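Local coordinates for kinetochore protein Mis16 (Schizosaccharomyces japonicus, PDB 4XYH) that binds histones as a WD-repeat kinetochore protein, recognising histone H4 and, independently, the CENP-A-specific chaperone Scm3, at residues F289-D294 with V331-H336; D337-V342 with V352-K357; N191-G196 with Q246-L251. All coordinates share one frame; numbering follows the deposited sequence.

All three contacts lie in the seven-bladed beta-propeller: two join neighbouring blades and one lies within a blade. Interactions 1 and 3 each set the loop between the first two strands of one blade against the corresponding region of the next. Interaction 1 is partly buried, has no hydrogen bond directly between its segments and rests on a tryptophan ring, whereas interaction 3 lies at the surface and depends on an amide-to-carbonyl bond. Interaction 2, also partly buried, pairs two strands of one blade through backbone bonds with apolar side chains on both faces. It follows interaction 1 in the chain, and the turn in 337-342 accepts a hydrogen bond from loop 289-294. Interactions 2 and 3 do not touch.

Interaction 1: F289-D294 with V331-H336; sequences FNPFND and VQWSPH
Asn290, whose side chain crosses the Trp333 indole at about a right angle, has its OD1 gripped by two N-H groups of its own loop. Phe292 N gives OD1 a bond of 2.8 Å and Asn293 N another of 2.8 Å, arriving from opposite faces of the carbonyl plane. Together they make an Asx turn extended to an Asx motif, fixing the amide's rotation. The other end of the amide faces the indole: with CG anti to the backbone N (chi1 -177°), ND2 stands over the six-membered part of the ring, 3.1 Å from Trp333 CE3, while Asn290 CB makes a CH-pi contact over the five-membered ring. The amide and ring planes are 66° apart, so this is no flat stack. ND2 has a firmer partner in Glu338 O. Asparagine suits the place because it accepts for the turn, donates to the next loop and is slim enough to sit on an aromatic face.

Trp333 is held in turn by a hydrogen bond from NE1 to Ala288 O, just before the loop, and its CD1 lies 3.0 Å from Phe289 O. At the root of the side chain, Pro291 CD rests 3.5 Å from Trp333 CB.

Farther out, Phe292 reaches across with the tip of its ring, CZ lying 3.3 Å from Pro335 O, while Ser334 O sits near the ring edge. That second loop is shaped by an ST turn, His336 N donating to Ser334 OG over 3.0 Å, with OG also bonded to Asp337 N. Asn290-Pro291 and Ser334-Pro335 thus occupy like positions: each polar residue closes a turn around the proline that follows it, at the bend between first and second strands of successive WD-repeat blades in a beta-propeller.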
# COMPACT_ATOMS: atom_id res chain seq x y z
N PHE A 289 -0.19 -5.85 9.32
CA PHE A 289 -0.32 -7.11 10.03
C PHE A 289 0.18 -8.27 9.18
O PHE A 289 -0.09 -8.33 7.98
CB PHE A 289 -1.78 -7.36 10.40
CG PHE A 289 -2.27 -6.56 11.56
CD1 PHE A 289 -1.65 -6.65 12.79
CD2 PHE A 289 -3.39 -5.75 11.43
CE1 PHE A 289 -2.13 -5.93 13.87
CE2 PHE A 289 -3.88 -5.04 12.50
CZ PHE A 289 -3.24 -5.13 13.72
N ASN A 290 0.88 -9.20 9.82
CA ASN A 290 1.32 -10.43 9.17
C ASN A 290 0.12 -11.35 9.00
O ASN A 290 -0.60 -11.58 9.96
CB ASN A 290 2.42 -11.10 9.99
CG ASN A 290 2.98 -12.37 9.34
OD1 ASN A 290 2.32 -13.41 9.32
ND2 ASN A 290 4.21 -12.28 8.85
N PRO A 291 -0.11 -11.86 7.78
CA PRO A 291 -1.29 -12.68 7.50
C PRO A 291 -1.23 -14.13 8.03
O PRO A 291 -2.23 -14.83 7.96
CB PRO A 291 -1.36 -12.67 5.97
CG PRO A 291 0.06 -12.46 5.53
CD PRO A 291 0.69 -11.58 6.58
N PHE A 292 -0.08 -14.55 8.56
CA PHE A 292 0.05 -15.90 9.11
C PHE A 292 0.10 -15.88 10.64
O PHE A 292 -0.44 -16.76 11.32
CB PHE A 292 1.28 -16.59 8.54
CG PHE A 292 1.21 -16.78 7.06
CD1 PHE A 292 0.55 -17.88 6.52
CD2 PHE A 292 1.79 -15.86 6.20
CE1 PHE A 292 0.47 -18.06 5.14
CE2 PHE A 292 1.72 -16.03 4.81
CZ PHE A 292 1.06 -17.13 4.28
N ASN A 293 0.73 -14.84 11.17
CA ASN A 293 0.99 -14.71 12.59
C ASN A 293 0.17 -13.56 13.15
O ASN A 293 0.53 -12.39 12.99
CB ASN A 293 2.49 -14.49 12.81
CG ASN A 293 2.85 -14.37 14.27
OD1 ASN A 293 1.99 -14.16 15.13
ND2 ASN A 293 4.15 -14.47 14.56
N ASP A 294 -0.93 -13.92 13.82
CA ASP A 294 -1.95 -12.95 14.24
C ASP A 294 -1.46 -11.91 15.24
O ASP A 294 -2.18 -10.96 15.52
CB ASP A 294 -3.17 -13.69 14.84
CG ASP A 294 -3.91 -14.55 13.81
OD1 ASP A 294 -3.73 -14.33 12.60
OD2 ASP A 294 -4.69 -15.44 14.23
N VAL A 331 4.99 -0.75 3.67
CA VAL A 331 5.40 -2.00 4.26
C VAL A 331 4.30 -3.02 3.95
O VAL A 331 3.14 -2.75 4.19
CB VAL A 331 5.65 -1.86 5.79
CG1 VAL A 331 4.44 -1.23 6.52
CG2 VAL A 331 6.03 -3.18 6.39
N GLN A 332 4.67 -4.15 3.36
CA GLN A 332 3.68 -5.16 2.99
C GLN A 332 4.22 -6.57 3.18
O GLN A 332 5.28 -6.92 2.64
CB GLN A 332 3.24 -4.99 1.54
CG GLN A 332 2.56 -3.67 1.25
CD GLN A 332 1.07 -3.81 1.15
OE1 GLN A 332 0.31 -2.94 1.60
NE2 GLN A 332 0.62 -4.91 0.55
N TRP A 333 3.47 -7.38 3.92
CA TRP A 333 3.86 -8.76 4.13
C TRP A 333 3.57 -9.60 2.88
O TRP A 333 2.56 -9.39 2.22
CB TRP A 333 3.10 -9.34 5.32
CG TRP A 333 3.46 -8.72 6.61
CD1 TRP A 333 2.80 -7.71 7.25
CD2 TRP A 333 4.59 -9.04 7.43
NE1 TRP A 333 3.44 -7.39 8.42
CE2 TRP A 333 4.54 -8.20 8.55
CE3 TRP A 333 5.63 -9.97 7.32
CZ2 TRP A 333 5.49 -8.26 9.57
CZ3 TRP A 333 6.57 -10.03 8.33
CH2 TRP A 333 6.50 -9.18 9.45
N SER A 334 4.45 -10.53 2.55
CA SER A 334 4.11 -11.49 1.49
C SER A 334 2.84 -12.27 1.87
O SER A 334 2.70 -12.72 3.00
CB SER A 334 5.27 -12.46 1.24
OG SER A 334 4.82 -13.65 0.58
N PRO A 335 1.90 -12.42 0.93
CA PRO A 335 0.74 -13.26 1.26
C PRO A 335 1.05 -14.78 1.15
O PRO A 335 0.19 -15.60 1.46
CB PRO A 335 -0.30 -12.85 0.21
CG PRO A 335 0.53 -12.47 -0.99
CD PRO A 335 1.83 -11.89 -0.44
N HIS A 336 2.27 -15.13 0.73
CA HIS A 336 2.62 -16.53 0.53
C HIS A 336 3.62 -17.09 1.55
O HIS A 336 3.66 -18.30 1.76
CB HIS A 336 3.20 -16.72 -0.88
CG HIS A 336 2.26 -16.30 -1.98
ND1 HIS A 336 2.56 -15.29 -2.87
CD2 HIS A 336 1.04 -16.76 -2.33
CE1 HIS A 336 1.56 -15.14 -3.71
NE2 HIS A 336 0.62 -16.01 -3.41

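Interaction 2: D337-V342 with V352-K357; sequences DEPILV and VWDLSK
Leu341 and Trp353, a hydrogen-bonded antiparallel pair, cross obliquely on one face of the hairpin. Leu341 CG takes the crowded position between backbone N and carbonyl carbon (chi1 80°), which brings CD2 to 3.5 Å from Trp353 CB. The same methyl meets Leu355 CD2 at 3.8 Å, the two leucine side chains crossing at about a right angle. One leucine methyl thus serves two neighbours, the CB of the tryptophan and a methyl of Leu355.

On the other face Ile340, Val342, Val352 and Asp354 project. Ile340 CG2 meets Val352 CG1 at 3.9 Å, and Ile340 CD1 leans on the carboxylate carbon of Asp354. Ser356 N closes an Asx turn on Asp354 OD1, and Ser356 OG adds a second bond from the same face of the carboxylate plane, where the 3-10 segment begins.

Between the two sets of side chains, Trp353 N bonds Leu341 O over 2.8 Å, Leu341 N bonds Trp353 O in return, and Leu355 N extends the ladder to Pro339 O at 2.8 Å. Within the propeller, Leu341, Trp353 and Leu355 pack on Leu321 of strand 319-321 in the preceding blade, while Ile340 and Val342 touch Trp390 of strand 385-390 in the following one.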
# COMPACT_ATOMS: atom_id res chain seq x y z
N ASP A 337 4.43 -16.23 2.17
CA ASP A 337 5.51 -16.69 3.05
C ASP A 337 5.60 -15.85 4.32
O ASP A 337 5.99 -14.68 4.27
CB ASP A 337 6.86 -16.64 2.34
CG ASP A 337 6.92 -17.57 1.15
OD1 ASP A 337 6.89 -18.80 1.36
OD2 ASP A 337 7.01 -17.07 0.00
N GLU A 338 5.27 -16.45 5.45
CA GLU A 338 5.20 -15.75 6.72
C GLU A 338 6.41 -14.83 7.04
O GLU A 338 6.22 -13.70 7.47
CB GLU A 338 5.00 -16.77 7.84
CG GLU A 338 4.93 -16.17 9.24
CD GLU A 338 4.55 -17.20 10.29
OE1 GLU A 338 4.13 -18.32 9.90
OE2 GLU A 338 4.68 -16.90 11.50
N PRO A 339 7.65 -15.30 6.84
CA PRO A 339 8.72 -14.40 7.29
C PRO A 339 9.15 -13.32 6.28
O PRO A 339 10.13 -12.61 6.53
CB PRO A 339 9.88 -15.37 7.54
CG PRO A 339 9.66 -16.48 6.62
CD PRO A 339 8.18 -16.60 6.38
N ILE A 340 8.44 -13.20 5.16
CA ILE A 340 8.86 -12.31 4.09
C ILE A 340 8.01 -11.04 4.07
O ILE A 340 6.77 -11.11 4.06
CB ILE A 340 8.75 -13.01 2.72
CG1 ILE A 340 9.58 -14.31 2.69
CG2 ILE A 340 9.12 -12.06 1.59
CD1 ILE A 340 11.08 -14.12 2.73
N LEU A 341 8.66 -9.88 4.08
CA LEU A 341 7.97 -8.61 3.87
C LEU A 341 8.78 -7.68 2.95
O LEU A 341 9.98 -7.87 2.74
CB LEU A 341 7.67 -7.91 5.20
CG LEU A 341 8.78 -7.13 5.90
CD1 LEU A 341 8.23 -6.24 7.00
CD2 LEU A 341 9.76 -8.11 6.48
N VAL A 342 8.10 -6.70 2.40
CA VAL A 342 8.69 -5.78 1.45
C VAL A 342 8.46 -4.35 1.95
O VAL A 342 7.42 -4.05 2.54
CB VAL A 342 8.11 -6.00 0.02
CG1 VAL A 342 6.65 -5.54 -0.08
CG2 VAL A 342 8.93 -5.27 -0.97
N VAL A 352 13.35 -6.32 0.04
CA VAL A 352 12.64 -7.52 0.47
C VAL A 352 13.40 -8.12 1.65
O VAL A 352 14.61 -8.31 1.56
CB VAL A 352 12.51 -8.55 -0.66
CG1 VAL A 352 11.66 -9.74 -0.21
CG2 VAL A 352 11.96 -7.90 -1.93
N TRP A 353 12.69 -8.39 2.74
CA TRP A 353 13.31 -8.89 3.97
C TRP A 353 12.87 -10.30 4.29
O TRP A 353 11.73 -10.68 4.04
CB TRP A 353 12.97 -7.99 5.15
CG TRP A 353 13.21 -6.53 4.93
CD1 TRP A 353 12.34 -5.64 4.38
CD2 TRP A 353 14.38 -5.78 5.28
NE1 TRP A 353 12.89 -4.38 4.36
CE2 TRP A 353 14.15 -4.44 4.91
CE3 TRP A 353 15.60 -6.11 5.88
CZ2 TRP A 353 15.09 -3.43 5.11
CZ3 TRP A 353 16.55 -5.11 6.07
CH2 TRP A 353 16.28 -3.78 5.69
N ASP A 354 13.78 -11.08 4.88
CA ASP A 354 13.52 -12.44 5.31
C ASP A 354 13.78 -12.55 6.82
O ASP A 354 14.92 -12.71 7.24
CB ASP A 354 14.39 -13.42 4.52
CG ASP A 354 14.13 -14.89 4.88
OD1 ASP A 354 13.56 -15.19 5.95
OD2 ASP A 354 14.54 -15.76 4.08
N LEU A 355 12.73 -12.50 7.62
CA LEU A 355 12.90 -12.49 9.07
C LEU A 355 13.54 -13.76 9.63
O LEU A 355 14.00 -13.78 10.77
CB LEU A 355 11.56 -12.25 9.75
CG LEU A 355 10.83 -10.98 9.33
CD1 LEU A 355 9.66 -10.71 10.27
CD2 LEU A 355 11.77 -9.78 9.27
N SER A 356 13.56 -14.83 8.84
CA SER A 356 14.06 -16.11 9.34
C SER A 356 15.58 -16.11 9.35
O SER A 356 16.19 -16.99 9.94
CB SER A 356 13.52 -17.28 8.50
OG SER A 356 14.21 -17.41 7.27
N LYS A 357 16.17 -15.10 8.72
CA LYS A 357 17.62 -14.95 8.69
C LYS A 357 18.12 -13.99 9.76
O LYS A 357 19.30 -13.64 9.78
CB LYS A 357 18.09 -14.47 7.31
CG LYS A 357 17.75 -15.41 6.17
CD LYS A 357 18.31 -16.80 6.40
CE LYS A 357 17.72 -17.82 5.44
NZ LYS A 357 18.02 -17.45 4.02

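Interaction 3: N191-G196 with Q246-L251; sequences NFIQEG and QHEALL
Asn191 ND2 donates to Glu248 O over 2.7 Å, with the acceptor in the amide plane and an N-H...O angle of 159°. This hydrogen bond joins the two segments. Beside it, Ile193 lays CG1 against the backbone, 3.8 Å from Glu248 N, and its CG2 meets Glu248 CB, the two side chains crossing at about a right angle. Gln194 slants across the aliphatic part of the glutamate, its CB 3.9 Å from Glu248 CG. With CG anti to the backbone N (chi1 -155°) and the chain extended beyond it, Glu248 suits this exposed place, carrying its methylenes past Ile193 to Gln194.

The next shell holds the donor and acceptor steady. Asn191 OD1 takes Ile193 N in the carbonyl plane at 2.9 Å and Gln194 N from above that plane at 2.9 Å, closing an Asx turn and the wider Asx motif. Glu248 is second in a type I turn from His247 to Leu250, where Ala249 N bonds His247 ND1 over 2.9 Å.

Further out, Asn191 packs on Phe243 and Thr197, and Phe192 on Pro141 and Leu245. An asparagine that curls its own loop and bonds the turn of the following blade ties neighbouring blades together in this WD-repeat beta-propeller.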
# COMPACT_ATOMS: atom_id res chain seq x y z
N ASN A 191 -12.61 -4.04 6.17
CA ASN A 191 -12.75 -5.08 7.17
C ASN A 191 -12.82 -6.45 6.49
O ASN A 191 -13.60 -6.64 5.54
CB ASN A 191 -14.01 -4.80 8.00
CG ASN A 191 -14.05 -5.61 9.30
OD1 ASN A 191 -13.94 -6.84 9.29
ND2 ASN A 191 -14.22 -4.91 10.42
N PHE A 192 -11.99 -7.40 6.93
CA PHE A 192 -11.93 -8.72 6.29
C PHE A 192 -12.99 -9.70 6.81
O PHE A 192 -13.27 -10.71 6.17
CB PHE A 192 -10.54 -9.32 6.48
CG PHE A 192 -9.44 -8.49 5.87
CD1 PHE A 192 -9.16 -8.60 4.51
CD2 PHE A 192 -8.71 -7.60 6.65
CE1 PHE A 192 -8.16 -7.83 3.93
CE2 PHE A 192 -7.71 -6.83 6.08
CZ PHE A 192 -7.43 -6.94 4.71
N ILE A 193 -13.57 -9.40 7.96
CA ILE A 193 -14.57 -10.28 8.58
C ILE A 193 -15.99 -9.77 8.35
O ILE A 193 -16.90 -10.53 7.99
CB ILE A 193 -14.31 -10.42 10.08
CG1 ILE A 193 -12.91 -10.98 10.32
CG2 ILE A 193 -15.39 -11.28 10.73
CD1 ILE A 193 -12.59 -12.22 9.49
N GLN A 194 -16.18 -8.47 8.55
CA GLN A 194 -17.49 -7.86 8.42
C GLN A 194 -17.61 -7.14 7.07
O GLN A 194 -17.19 -5.98 6.92
CB GLN A 194 -17.72 -6.89 9.59
CG GLN A 194 -19.15 -6.42 9.75
CD GLN A 194 -19.39 -5.69 11.07
OE1 GLN A 194 -18.58 -5.79 12.02
NE2 GLN A 194 -20.49 -4.93 11.14
N GLU A 195 -18.16 -7.86 6.09
CA GLU A 195 -18.31 -7.35 4.73
C GLU A 195 -19.02 -6.01 4.68
O GLU A 195 -20.07 -5.82 5.29
CB GLU A 195 -19.07 -8.35 3.87
CG GLU A 195 -19.27 -7.88 2.46
CD GLU A 195 -19.87 -8.94 1.55
OE1 GLU A 195 -19.66 -10.15 1.83
OE2 GLU A 195 -20.54 -8.57 0.57
N GLY A 196 -18.41 -5.06 3.97
CA GLY A 196 -19.02 -3.75 3.80
C GLY A 196 -18.53 -2.70 4.76
O GLY A 196 -18.82 -1.52 4.60
N GLN A 246 -8.12 -11.50 11.13
CA GLN A 246 -8.91 -12.52 11.83
C GLN A 246 -9.79 -11.93 12.90
O GLN A 246 -10.31 -12.66 13.73
CB GLN A 246 -8.00 -13.58 12.46
CG GLN A 246 -7.06 -14.29 11.50
CD GLN A 246 -7.79 -15.12 10.44
OE1 GLN A 246 -8.93 -15.56 10.65
NE2 GLN A 246 -7.14 -15.33 9.31
N HIS A 247 -9.96 -10.61 12.91
CA HIS A 247 -10.81 -10.01 13.94
C HIS A 247 -11.64 -8.83 13.43
O HIS A 247 -11.13 -7.82 12.96
CB HIS A 247 -9.98 -9.58 15.15
CG HIS A 247 -10.81 -9.34 16.38
ND1 HIS A 247 -11.97 -8.59 16.36
CD2 HIS A 247 -10.64 -9.75 17.66
CE1 HIS A 247 -12.48 -8.55 17.58
NE2 HIS A 247 -11.70 -9.25 18.38
N GLU A 248 -12.95 -9.00 13.56
CA GLU A 248 -13.97 -8.04 13.21
C GLU A 248 -13.73 -6.60 13.67
O GLU A 248 -14.12 -5.65 12.99
CB GLU A 248 -15.29 -8.55 13.79
CG GLU A 248 -16.55 -8.08 13.10
CD GLU A 248 -17.73 -9.02 13.39
OE1 GLU A 248 -17.66 -9.77 14.40
OE2 GLU A 248 -18.71 -9.03 12.60
N ALA A 249 -13.12 -6.43 14.84
CA ALA A 249 -13.14 -5.11 15.48
C ALA A 249 -11.76 -4.55 15.80
O ALA A 249 -11.65 -3.52 16.48
CB ALA A 249 -13.98 -5.17 16.74
N LEU A 250 -10.71 -5.20 15.32
CA LEU A 250 -9.37 -4.76 15.64
C LEU A 250 -8.77 -3.95 14.50
O LEU A 250 -8.43 -4.49 13.43
CB LEU A 250 -8.47 -5.95 15.99
CG LEU A 250 -7.22 -5.66 16.83
CD1 LEU A 250 -6.77 -6.91 17.54
CD2 LEU A 250 -6.08 -5.13 15.98
N LEU A 251 -8.63 -2.66 14.74
CA LEU A 251 -8.12 -1.72 13.76
C LEU A 251 -6.83 -1.10 14.28
O LEU A 251 -6.80 -0.64 15.43
CB LEU A 251 -9.15 -0.63 13.47
CG LEU A 251 -8.69 0.52 12.57
CD1 LEU A 251 -8.58 0.02 11.14
CD2 LEU A 251 -9.67 1.67 12.68